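Local coordinates for protein UTP--glucose-1-phosphate uridylyltransferase (Acinetobacter baumannii, PDB 6IKX) that catalyses the transfer of a uridylyl group from UTP to alpha-D-glucose 1-phosphate, giving UDP-glucose and diphosphate, at residues V6-G11 and V127-V132; M159-P164 and S205-Y210. The protein carries 1 engineered substitution. All blocks are in the same frame, centred on the assembly; numbering follows the deposited sequence.

Interaction 1 (V6-G11 and V127-V132); sequences VLPVAG and VLLPDV. With SO4 (sulfate ion), chain G.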
ATOM      1  N   VAL A   6      -1.648  23.589  -7.125  1.00 35.27           N
ATOM      2  CA  VAL A   6      -1.945  22.752  -5.932  1.00 40.82           C
ATOM      3  C   VAL A   6      -3.241  21.975  -6.195  1.00 38.29           C
ATOM      4  O   VAL A   6      -4.229  22.636  -6.536  1.00 38.90           O
ATOM      5  CB  VAL A   6      -2.025  23.646  -4.687  1.00 44.88           C
ATOM      6  CG1 VAL A   6      -2.542  22.863  -3.479  1.00 43.07           C
ATOM      7  CG2 VAL A   6      -0.659  24.275  -4.423  1.00 41.73           C
ATOM      8  N   LEU A   7      -3.187  20.635  -6.226  1.00 34.54           N
ATOM      9  CA  LEU A   7      -4.417  19.799  -6.349  1.00 36.73           C
ATOM     10  C   LEU A   7      -4.665  19.216  -4.977  1.00 34.60           C
ATOM     11  O   LEU A   7      -3.894  18.369  -4.533  1.00 42.49           O
ATOM     12  CB  LEU A   7      -4.285  18.646  -7.337  1.00 33.44           C
ATOM     13  CG  LEU A   7      -3.818  18.934  -8.751  1.00 42.77           C
ATOM     14  CD1 LEU A   7      -4.570  18.069  -9.753  1.00 41.66           C
ATOM     15  CD2 LEU A   7      -3.883  20.414  -9.101  1.00 44.84           C
ATOM     16  N   PRO A   8      -5.642  19.712  -4.208  1.00 37.07           N
ATOM     17  CA  PRO A   8      -5.835  19.241  -2.837  1.00 42.96           C
ATOM     18  C   PRO A   8      -6.655  17.952  -2.933  1.00 37.43           C
ATOM     19  O   PRO A   8      -7.764  18.076  -3.307  1.00 42.95           O
ATOM     20  CB  PRO A   8      -6.603  20.379  -2.140  1.00 39.17           C
ATOM     21  CG  PRO A   8      -6.627  21.486  -3.167  1.00 43.37           C
ATOM     22  CD  PRO A   8      -6.577  20.790  -4.520  1.00 41.72           C
ATOM     23  N   VAL A   9      -6.048  16.790  -2.681  1.00 35.51           N
ATOM     24  CA  VAL A   9      -6.646  15.438  -2.951  1.00 42.23           C
ATOM     25  C   VAL A   9      -6.560  14.557  -1.680  1.00 38.22           C
ATOM     26  O   VAL A   9      -6.442  13.342  -1.814  1.00 39.69           O
ATOM     27  CB  VAL A   9      -5.931  14.775  -4.154  1.00 38.97           C
ATOM     28  CG1 VAL A   9      -6.102  15.562  -5.446  1.00 40.58           C
ATOM     29  CG2 VAL A   9      -4.459  14.563  -3.877  1.00 37.37           C
ATOM     30  N   ALA A  10      -6.633  15.130  -0.479  1.00 39.55           N
ATOM     31  CA  ALA A  10      -6.524  14.391   0.805  1.00 40.25           C
ATOM     32  C   ALA A  10      -7.893  14.044   1.414  1.00 36.89           C
ATOM     33  O   ALA A  10      -7.869  13.401   2.468  1.00 43.27           O
ATOM     34  CB  ALA A  10      -5.669  15.143   1.792  1.00 37.31           C
ATOM     35  N   GLY A  11      -9.031  14.411   0.813  1.00 40.89           N
ATOM     36  CA  GLY A  11     -10.380  14.013   1.305  1.00 44.48           C
ATOM     37  C   GLY A  11     -10.497  12.500   1.463  1.00 46.10           C
ATOM     38  O   GLY A  11      -9.637  11.836   0.898  1.00 53.74           O
ATOM     39  N   VAL A 127      -4.956  26.683  -8.017  1.00 45.05           N
ATOM     40  CA  VAL A 127      -5.568  25.589  -7.204  1.00 40.52           C
ATOM     41  C   VAL A 127      -6.630  24.929  -8.075  1.00 40.21           C
ATOM     42  O   VAL A 127      -7.426  25.663  -8.683  1.00 42.01           O
ATOM     43  CB  VAL A 127      -6.176  26.105  -5.890  1.00 42.93           C
ATOM     44  CG1 VAL A 127      -6.891  24.999  -5.136  1.00 41.68           C
ATOM     45  CG2 VAL A 127      -5.144  26.803  -5.003  1.00 39.66           C
ATOM     46  N   LEU A 128      -6.524  23.619  -8.259  1.00 37.72           N
ATOM     47  CA  LEU A 128      -7.520  22.791  -9.005  1.00 44.98           C
ATOM     48  C   LEU A 128      -8.153  21.878  -7.956  1.00 37.86           C
ATOM     49  O   LEU A 128      -7.390  21.084  -7.360  1.00 35.75           O
ATOM     50  CB  LEU A 128      -6.889  21.905 -10.099  1.00 48.20           C
ATOM     51  CG  LEU A 128      -6.127  22.524 -11.285  1.00 52.72           C
ATOM     52  CD1 LEU A 128      -6.962  22.496 -12.571  1.00 54.25           C
ATOM     53  CD2 LEU A 128      -5.591  23.913 -10.999  1.00 52.99           C
ATOM     54  N   LEU A 129      -9.441  22.032  -7.683  1.00 39.97           N
ATOM     55  CA  LEU A 129     -10.209  21.015  -6.912  1.00 45.96           C
ATOM     56  C   LEU A 129     -10.562  19.902  -7.900  1.00 48.26           C
ATOM     57  O   LEU A 129     -11.328  20.089  -8.833  1.00 43.71           O
ATOM     58  CB  LEU A 129     -11.463  21.623  -6.286  1.00 47.29           C
ATOM     59  CG  LEU A 129     -11.274  22.730  -5.246  1.00 51.15           C
ATOM     60  CD1 LEU A 129     -12.385  22.664  -4.213  1.00 48.56           C
ATOM     61  CD2 LEU A 129      -9.936  22.672  -4.539  1.00 52.96           C
ATOM     62  N   PRO A 130     -10.002  18.700  -7.707  1.00 51.05           N
ATOM     63  CA  PRO A 130     -10.129  17.609  -8.676  1.00 56.70           C
ATOM     64  C   PRO A 130     -11.442  16.801  -8.678  1.00 52.12           C
ATOM     65  O   PRO A 130     -11.632  16.020  -9.554  1.00 53.38           O
ATOM     66  CB  PRO A 130      -8.998  16.692  -8.221  1.00 62.08           C
ATOM     67  CG  PRO A 130      -9.062  16.843  -6.707  1.00 71.77           C
ATOM     68  CD  PRO A 130      -9.251  18.331  -6.502  1.00 57.40           C
ATOM     69  N   ASP A 131     -12.350  17.038  -7.741  1.00 51.92           N
ATOM     70  CA  ASP A 131     -13.712  16.443  -7.793  1.00 56.64           C
ATOM     71  C   ASP A 131     -14.509  17.166  -8.889  1.00 54.14           C
ATOM     72  O   ASP A 131     -15.514  16.624  -9.320  1.00 55.24           O
ATOM     73  CB  ASP A 131     -14.344  16.400  -6.395  1.00 62.16           C
ATOM     74  CG  ASP A 131     -13.976  17.573  -5.491  1.00 83.03           C
ATOM     75  OD1 ASP A 131     -12.755  17.949  -5.433  1.00 76.42           O
ATOM     76  OD2 ASP A 131     -14.905  18.113  -4.848  1.00 93.80           O
ATOM     77  N   VAL A 132     -14.035  18.313  -9.389  1.00 50.41           N
ATOM     78  CA  VAL A 132     -14.689  19.043 -10.514  1.00 49.55           C
ATOM     79  C   VAL A 132     -13.861  18.902 -11.791  1.00 47.71           C
ATOM     80  O   VAL A 132     -12.681  19.291 -11.759  1.00 53.61           O
ATOM     81  CB  VAL A 132     -14.936  20.523 -10.180  1.00 57.12           C
ATOM     82  CG1 VAL A 132     -15.876  21.173 -11.201  1.00 56.26           C
ATOM     83  CG2 VAL A 132     -15.483  20.654  -8.766  1.00 58.60           C
TER
HETATM   84  S   SO4 G 305      -8.934  18.144   0.854  1.00134.16           S
HETATM   85  O1  SO4 G 305      -9.533  17.073   0.086  1.00119.69           O
HETATM   86  O2  SO4 G 305      -7.526  18.219   0.527  1.00112.36           O
HETATM   87  O3  SO4 G 305      -9.080  17.886   2.264  1.00133.36           O
HETATM   88  O4  SO4 G 305      -9.590  19.392   0.549  1.00 97.80           O
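Val6 pairs with Val127 in a parallel beta bridge between strands 4-8 and 125-128, within the core sheet of the GT-A type nucleotidyltransferase fold. A single hydrogen bond joins the two segments, Leu128 N to Val6 O at 3.0 Å, nearly straight with 160° at the hydrogen. Val6 O also receives the CA-H of Val127, with CA at 3.3 Å. One step on, Leu128 O meets a residue without an N-H, Pro8, so the expected backbone bond is missing; the oxygen lies instead 3.4 Å from Leu7 CA and 3.0 Å from Pro8 CD.

The apolar contacts divide between the two faces of the sheet. Leu7 and Leu128 run side by side against helix 35-44, both with CG anti to the carbonyl carbon (chi1 -53° and -61°), which brings Leu7 CD2 to 3.5 Å from Leu128 CB. On the face packed by helix 109-115, the Pro8 ring crosses Val127 and Leu129 at about right angles, its CG 3.8 Å from Leu129 CD2.

Beyond the strands, Leu129 to Val132 fold into a type I turn carrying Asp131. Asp131, Ala10 and Gly11 each bind both UTP and UDP-glucose, and Pro8 binds UTP. A sulfate, probably from the crystallisation liquor, sits at the nucleotide-binding loop, held by weak bonds from the N-H groups of Ala10 and Gly11, with Gly11 N reaching its O1 at 2.8 Å. The turn and the loop meet where Val9 CG1 presses on Pro130 CG at 3.5 Å, closer than usual for two carbons.

Interaction 2 (M159-P164 and S205-Y210); sequences MVEAVP and SVVGRY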
ATOM      1  N   MET A 159     -12.694  31.232 -10.410  1.00 44.54           N
ATOM      2  CA  MET A 159     -13.547  30.763 -11.533  1.00 43.42           C
ATOM      3  C   MET A 159     -14.981  30.580 -11.000  1.00 43.79           C
ATOM      4  O   MET A 159     -15.136  30.050  -9.877  1.00 39.98           O
ATOM      5  CB  MET A 159     -13.001  29.474 -12.158  1.00 44.82           C
ATOM      6  CG  MET A 159     -13.767  29.048 -13.416  1.00 49.96           C
ATOM      7  SD  MET A 159     -13.117  27.612 -14.289  1.00 49.72           S
ATOM      8  CE  MET A 159     -11.418  28.117 -14.542  1.00 52.51           C
ATOM      9  N   VAL A 160     -15.969  31.065 -11.760  1.00 42.79           N
ATOM     10  CA  VAL A 160     -17.426  30.991 -11.439  1.00 43.87           C
ATOM     11  C   VAL A 160     -18.200  30.575 -12.691  1.00 44.17           C
ATOM     12  O   VAL A 160     -17.667  30.699 -13.810  1.00 44.05           O
ATOM     13  CB  VAL A 160     -17.981  32.321 -10.893  1.00 42.79           C
ATOM     14  CG1 VAL A 160     -17.278  32.739  -9.616  1.00 49.20           C
ATOM     15  CG2 VAL A 160     -17.931  33.454 -11.911  1.00 45.45           C
ATOM     16  N   GLU A 161     -19.432  30.114 -12.513  1.00 51.53           N
ATOM     17  CA  GLU A 161     -20.293  29.711 -13.653  1.00 53.06           C
ATOM     18  C   GLU A 161     -21.756  29.993 -13.306  1.00 55.33           C
ATOM     19  O   GLU A 161     -22.173  29.662 -12.176  1.00 68.05           O
ATOM     20  CB  GLU A 161     -19.967  28.265 -14.005  1.00 52.03           C
ATOM     21  CG  GLU A 161     -21.088  27.297 -13.808  1.00 52.63           C
ATOM     22  CD  GLU A 161     -20.689  25.897 -14.206  1.00 53.43           C
ATOM     23  OE1 GLU A 161     -20.665  25.586 -15.430  1.00 59.87           O
ATOM     24  OE2 GLU A 161     -20.357  25.145 -13.287  1.00 61.98           O
ATOM     25  N   ALA A 162     -22.477  30.640 -14.225  1.00 58.02           N
ATOM     26  CA  ALA A 162     -23.934  30.896 -14.135  1.00 60.38           C
ATOM     27  C   ALA A 162     -24.656  29.570 -13.840  1.00 63.83           C
ATOM     28  O   ALA A 162     -24.393  28.585 -14.561  1.00 59.02           O
ATOM     29  CB  ALA A 162     -24.412  31.508 -15.432  1.00 57.66           C
ATOM     30  N   VAL A 163     -25.494  29.538 -12.800  1.00 63.47           N
ATOM     31  CA  VAL A 163     -26.410  28.404 -12.450  1.00 60.14           C
ATOM     32  C   VAL A 163     -27.847  28.932 -12.469  1.00 68.36           C
ATOM     33  O   VAL A 163     -28.061  30.141 -12.352  1.00 66.64           O
ATOM     34  CB  VAL A 163     -26.068  27.816 -11.069  1.00 56.20           C
ATOM     35  CG1 VAL A 163     -24.662  27.240 -11.038  1.00 53.19           C
ATOM     36  CG2 VAL A 163     -26.255  28.837  -9.950  1.00 57.09           C
ATOM     37  N   PRO A 164     -28.880  28.068 -12.623  1.00 67.14           N
ATOM     38  CA  PRO A 164     -30.277  28.503 -12.505  1.00 66.96           C
ATOM     39  C   PRO A 164     -30.623  29.214 -11.182  1.00 65.39           C
ATOM     40  O   PRO A 164     -30.141  28.762 -10.157  1.00 59.43           O
ATOM     41  CB  PRO A 164     -31.045  27.182 -12.647  1.00 69.18           C
ATOM     42  CG  PRO A 164     -30.151  26.361 -13.540  1.00 67.19           C
ATOM     43  CD  PRO A 164     -28.763  26.660 -13.022  1.00 68.34           C
ATOM     44  N   SER A 205     -21.597  30.904  -9.463  1.00 55.97           N
ATOM     45  CA  SER A 205     -21.162  29.869  -8.480  1.00 50.85           C
ATOM     46  C   SER A 205     -19.644  29.674  -8.542  1.00 42.35           C
ATOM     47  O   SER A 205     -19.112  29.682  -9.638  1.00 36.75           O
ATOM     48  CB  SER A 205     -21.885  28.567  -8.692  1.00 49.95           C
ATOM     49  OG  SER A 205     -21.300  27.805  -9.741  1.00 56.18           O
ATOM     50  N   VAL A 206     -18.995  29.529  -7.386  1.00 40.09           N
ATOM     51  CA  VAL A 206     -17.561  29.159  -7.261  1.00 42.48           C
ATOM     52  C   VAL A 206     -17.369  27.725  -7.765  1.00 50.29           C
ATOM     53  O   VAL A 206     -18.028  26.815  -7.239  1.00 55.25           O
ATOM     54  CB  VAL A 206     -17.110  29.277  -5.804  1.00 45.64           C
ATOM     55  CG1 VAL A 206     -15.660  28.826  -5.652  1.00 42.56           C
ATOM     56  CG2 VAL A 206     -17.353  30.684  -5.289  1.00 49.04           C
ATOM     57  N   VAL A 207     -16.488  27.502  -8.739  1.00 53.79           N
ATOM     58  CA  VAL A 207     -16.361  26.166  -9.386  1.00 47.55           C
ATOM     59  C   VAL A 207     -15.247  25.338  -8.717  1.00 46.75           C
ATOM     60  O   VAL A 207     -15.364  24.110  -8.734  1.00 46.34           O
ATOM     61  CB  VAL A 207     -16.156  26.365 -10.883  1.00 56.34           C
ATOM     62  CG1 VAL A 207     -15.692  25.093 -11.555  1.00 65.15           C
ATOM     63  CG2 VAL A 207     -17.429  26.898 -11.520  1.00 61.17           C
ATOM     64  N   GLY A 208     -14.224  25.955  -8.117  1.00 38.97           N
ATOM     65  CA  GLY A 208     -13.050  25.222  -7.599  1.00 42.62           C
ATOM     66  C   GLY A 208     -11.839  25.307  -8.528  1.00 42.39           C
ATOM     67  O   GLY A 208     -11.064  24.292  -8.633  1.00 37.58           O
ATOM     68  N   ARG A 209     -11.667  26.470  -9.171  1.00 41.46           N
ATOM     69  CA  ARG A 209     -10.443  26.879  -9.899  1.00 41.03           C
ATOM     70  C   ARG A 209     -10.031  28.272  -9.409  1.00 38.46           C
ATOM     71  O   ARG A 209     -10.854  29.181  -9.367  1.00 37.45           O
ATOM     72  CB  ARG A 209     -10.663  26.832 -11.418  1.00 46.95           C
ATOM     73  CG  ARG A 209     -11.066  25.465 -11.963  1.00 46.71           C
ATOM     74  CD  ARG A 209      -9.938  24.440 -11.919  1.00 43.23           C
ATOM     75  NE  ARG A 209     -10.282  23.193 -12.613  1.00 47.75           N
ATOM     76  CZ  ARG A 209     -10.748  22.075 -12.037  1.00 41.90           C
ATOM     77  NH1 ARG A 209     -10.968  21.996 -10.737  1.00 41.41           N
ATOM     78  NH2 ARG A 209     -10.987  21.022 -12.777  1.00 42.28           N
ATOM     79  N   TYR A 210      -8.775  28.417  -9.027  1.00 38.89           N
ATOM     80  CA  TYR A 210      -8.227  29.660  -8.452  1.00 39.73           C
ATOM     81  C   TYR A 210      -6.836  29.899  -9.046  1.00 41.86           C
ATOM     82  O   TYR A 210      -6.095  28.948  -9.344  1.00 40.75           O
ATOM     83  CB  TYR A 210      -8.159  29.598  -6.923  1.00 39.02           C
ATOM     84  CG  TYR A 210      -9.423  29.165  -6.220  1.00 44.88           C
ATOM     85  CD1 TYR A 210      -9.865  27.842  -6.255  1.00 48.31           C
ATOM     86  CD2 TYR A 210     -10.170  30.067  -5.492  1.00 39.46           C
ATOM     87  CE1 TYR A 210     -11.026  27.446  -5.605  1.00 50.11           C
ATOM     88  CE2 TYR A 210     -11.314  29.679  -4.812  1.00 48.36           C
ATOM     89  CZ  TYR A 210     -11.740  28.364  -4.861  1.00 46.76           C
ATOM     90  OH  TYR A 210     -12.855  28.004  -4.181  1.00 50.26           O
TER
HETATM   91  O   HOH W   1     -13.435  28.747  -8.329  1.00 44.82           O
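Glu161 O is gripped twice by Ser205. The hydroxyl OG, at 3.2 Å from Glu161 O, lies in the carbonyl plane on a lone pair, whereas the backbone N of Ser205, at 3.0 Å from the same oxygen, approaches from well above that plane. The hydroxyl gets there because chi1 of 81° sets OG between its own backbone N and carbonyl carbon; on the way it also touches Val163 CG1, at 3.6 Å.

Further along this antiparallel pair, Val160 faces Val206 in a non-hydrogen-bonded pair, and Val207 N donates to Met159 O at 3.1 Å. At Gly208 the chain turns a corner with a positive phi of 101°, and pairing resumes with Met159 N bonded to Arg209 O at 2.9 Å. A water fills the break, donating to Met159 O and Arg209 O and accepting from Gly208 N.

Met159 and Arg209 lie side by side. The methionine leaves its strand extended, then bends at its last torsion (chi3 -54°), laying CE 3.5 Å from Arg209 CB. The guanidinium continues past it to a salt bridge with Glu42 and a bond to Val132 O. Val207 crosses Glu161 at about a right angle, its CG2 3.8 Å from Glu161 CB, and the carboxylate of Glu161 is held by Thr255.

Val206 is hydrogen-bonded through its backbone to Gly172. Both residues bind UDP-glucose, which places this strand pair, with its corner at Gly208, at the sugar-nucleotide site of the GT-A nucleotidyltransferase fold.

From the N terminus, strand 4-8 runs into the nucleotide-binding loop, and the chain then makes 115 residues, with more helix than strand and much loop, before interaction 1 closes that long excursion. Interaction 2 opens only afterwards and closes a shorter, helix-free one of 40 residues, so the two follow in series without nesting or crossing. They share one sheet, because strand 125-128 of the first lies antiparallel beside strand 209-212, on which the end of segment 205-210 lies. The guanidinium of Arg209 spans both: NH1 is 2.7 Å from Leu129 O, a probable hydrogen bond that joins its bond to Val132 in tying the Asp131 turn to the corner at Gly208.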